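Lipolytic enzyme (Clostridium thermocellum, PDB 2VPT) is a cellulosomal family 3 carbohydrate esterase whose calcium-binding, SGNH-hydrolase-type catalytic domain removes acetyl groups from xylan. Local coordinates at residues K7-G12 against D59-S64. Sequence-based numbering, arbitrary orientation.
Sequences KIMPVG and DHEGHS. With CA (calcium ion), chain B.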
loop_
_atom_site.group_PDB
_atom_site.type_symbol
_atom_site.label_atom_id
_atom_site.label_comp_id
_atom_site.label_asym_id
_atom_site.label_seq_id
_atom_site.Cartn_x
_atom_site.Cartn_y
_atom_site.Cartn_z
ATOM N N LYS A 7 10.602 15.634 -11.384
ATOM C CA LYS A 7 9.814 15.156 -10.240
ATOM C C LYS A 7 8.365 15.005 -10.677
ATOM O O LYS A 7 7.734 15.971 -11.126
ATOM C CB LYS A 7 9.891 16.121 -9.062
ATOM C CG LYS A 7 11.261 16.159 -8.387
ATOM C CD LYS A 7 11.286 17.114 -7.207
ATOM C CE LYS A 7 12.585 16.995 -6.420
ATOM N NZ LYS A 7 12.587 17.826 -5.176
ATOM N N ILE A 8 7.850 13.788 -10.566
ATOM C CA ILE A 8 6.501 13.451 -10.972
ATOM C C ILE A 8 5.744 12.937 -9.758
ATOM O O ILE A 8 6.214 12.025 -9.088
ATOM C CB ILE A 8 6.471 12.361 -12.060
ATOM C CG1 ILE A 8 7.276 12.794 -13.299
ATOM C CG2 ILE A 8 5.014 12.054 -12.413
ATOM C CD1 ILE A 8 7.384 11.741 -14.405
HETATM N N MSE A 9 4.589 13.530 -9.464
HETATM C CA MSE A 9 3.757 13.085 -8.357
HETATM C C MSE A 9 2.547 12.326 -8.883
HETATM O O MSE A 9 1.626 12.931 -9.444
HETATM C CB MSE A 9 3.282 14.264 -7.527
HETATM C CG MSE A 9 2.545 13.813 -6.268
HETATM SE SE MSE A 9 1.854 15.273 -5.238
HETATM C CE MSE A 9 2.886 15.473 -4.709
ATOM N N PRO A 10 2.528 10.998 -8.696
ATOM C CA PRO A 10 1.317 10.238 -9.029
ATOM C C PRO A 10 0.256 10.426 -7.952
ATOM O O PRO A 10 0.484 10.066 -6.806
ATOM C CB PRO A 10 1.809 8.778 -9.068
ATOM C CG PRO A 10 3.297 8.860 -9.026
ATOM C CD PRO A 10 3.612 10.098 -8.255
ATOM N N VAL A 11 -0.881 11.002 -8.324
ATOM C CA VAL A 11 -1.965 11.310 -7.392
ATOM C C VAL A 11 -3.187 10.498 -7.817
ATOM O O VAL A 11 -3.612 10.563 -8.966
ATOM C CB VAL A 11 -2.329 12.804 -7.405
ATOM C CG1 VAL A 11 -3.509 13.068 -6.484
ATOM C CG2 VAL A 11 -1.153 13.628 -7.008
ATOM N N GLY A 12 -3.774 9.732 -6.906
ATOM C CA GLY A 12 -4.959 8.996 -7.268
ATOM C C GLY A 12 -5.514 8.168 -6.145
ATOM O O GLY A 12 -5.285 8.454 -4.950
ATOM N N ASP A 59 7.831 6.003 -4.239
ATOM C CA ASP A 59 7.078 7.123 -3.678
ATOM C C ASP A 59 5.873 7.484 -4.532
ATOM O O ASP A 59 5.935 7.439 -5.757
ATOM C CB ASP A 59 7.970 8.350 -3.551
ATOM C CG ASP A 59 9.244 8.060 -2.796
ATOM O OD1 ASP A 59 9.187 7.441 -1.710
ATOM O OD2 ASP A 59 10.318 8.443 -3.308
ATOM N N HIS A 60 4.776 7.861 -3.885
ATOM C CA HIS A 60 3.571 8.255 -4.630
ATOM C C HIS A 60 2.557 8.938 -3.715
ATOM O O HIS A 60 2.760 9.031 -2.505
ATOM C CB HIS A 60 2.932 7.048 -5.317
ATOM C CG HIS A 60 2.426 5.998 -4.380
ATOM N ND1 HIS A 60 1.168 6.047 -3.811
ATOM C CD2 HIS A 60 3.006 4.865 -3.913
ATOM C CE1 HIS A 60 0.997 4.983 -3.041
ATOM N NE2 HIS A 60 2.099 4.248 -3.088
ATOM N N GLU A 61 1.457 9.413 -4.313
ATOM C CA GLU A 61 0.297 9.939 -3.557
ATOM C C GLU A 61 -0.996 9.275 -4.035
ATOM O O GLU A 61 -2.015 9.940 -4.295
ATOM C CB GLU A 61 0.172 11.461 -3.651
ATOM C CG GLU A 61 1.149 12.251 -2.830
ATOM C CD GLU A 61 1.048 12.122 -1.325
ATOM O OE1 GLU A 61 0.127 11.501 -0.718
ATOM O OE2 GLU A 61 2.003 12.598 -0.703
ATOM N N GLY A 62 -0.950 7.952 -4.137
ATOM C CA GLY A 62 -2.121 7.129 -4.373
ATOM C C GLY A 62 -2.720 6.711 -3.049
ATOM O O GLY A 62 -2.010 6.225 -2.167
ATOM N N HIS A 63 -4.031 6.907 -2.914
ATOM C CA HIS A 63 -4.758 6.620 -1.684
ATOM C C HIS A 63 -5.992 5.781 -1.968
ATOM O O HIS A 63 -7.006 6.294 -2.445
ATOM C CB HIS A 63 -5.167 7.941 -1.025
ATOM C CG HIS A 63 -4.008 8.714 -0.498
ATOM N ND1 HIS A 63 -3.226 9.560 -1.263
ATOM C CD2 HIS A 63 -3.448 8.698 0.729
ATOM C CE1 HIS A 63 -2.238 10.022 -0.511
ATOM N NE2 HIS A 63 -2.379 9.546 0.707
ATOM N N SER A 64 -5.895 4.479 -1.717
ATOM C CA SER A 64 -7.009 3.575 -1.897
ATOM C C SER A 64 -8.222 4.087 -1.133
ATOM O O SER A 64 -8.114 4.475 0.021
ATOM C CB SER A 64 -6.647 2.174 -1.413
ATOM O OG SER A 64 -5.567 1.661 -2.169
HETATM CA CA CA B . 11.317 9.355 -5.263
HETATM O O HOH W 1 13.321 8.430 -4.552
HETATM O O HOH W 2 11.395 11.046 -3.566
#
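Val11 pairs in parallel with Glu61, and Gly12 with Gly62; three backbone hydrogen bonds join the two segments. Glu61 N gives a bond of 2.8 Å to Pro10 O, nearly in line with the C=O. Gly12 N then reaches Glu61 O, and His63 N closes on Gly12 O at 2.8 Å. In these last two bonds the donor stands above the carbonyl plane. Val11 CA also approaches Glu61 O, at 3.4 Å, as a CA-H...O contact.

Side-chain packing is light. Selenomethionine Met9 has CG anti to its backbone N (chi1 -173°), which puts CG 4.0 Å from Glu61 CG. Its SE lies 3.9 Å from the same Glu61 CG. On the other face, the Pro10 ring crosses the His60 side chain at about a right angle, with Pro10 CG 4.1 Å from His60 CB.

Polar side-chain atoms of residues 59-61 find partners within the strand and beyond it. His60 ND1 accepts a hydrogen bond from Gly62 N at 2.9 Å, in the ring plane. NE2 is hydrogen-bonded to Ser50 OG, and the two bonds together would hold the rotation of the imidazole. Glu61 OE2 takes the amide of Ser47. Asp59 OD2 binds the calcium ion at 2.4 Å, with Asp43, Asp57, the carbonyl oxygen of Phe44 and two waters, while OD1 forms a salt bridge with Arg49.

The two strands belong to the central sheet of the SGNH hydrolase fold. They diverge toward the calcium end, where strand 41-44 pairs with the early part of strand 5-12. Strand 86-90 flanks strand 5-12 on its other edge, and helix 68-82 covers the face bearing Met9, Val11 and Glu61.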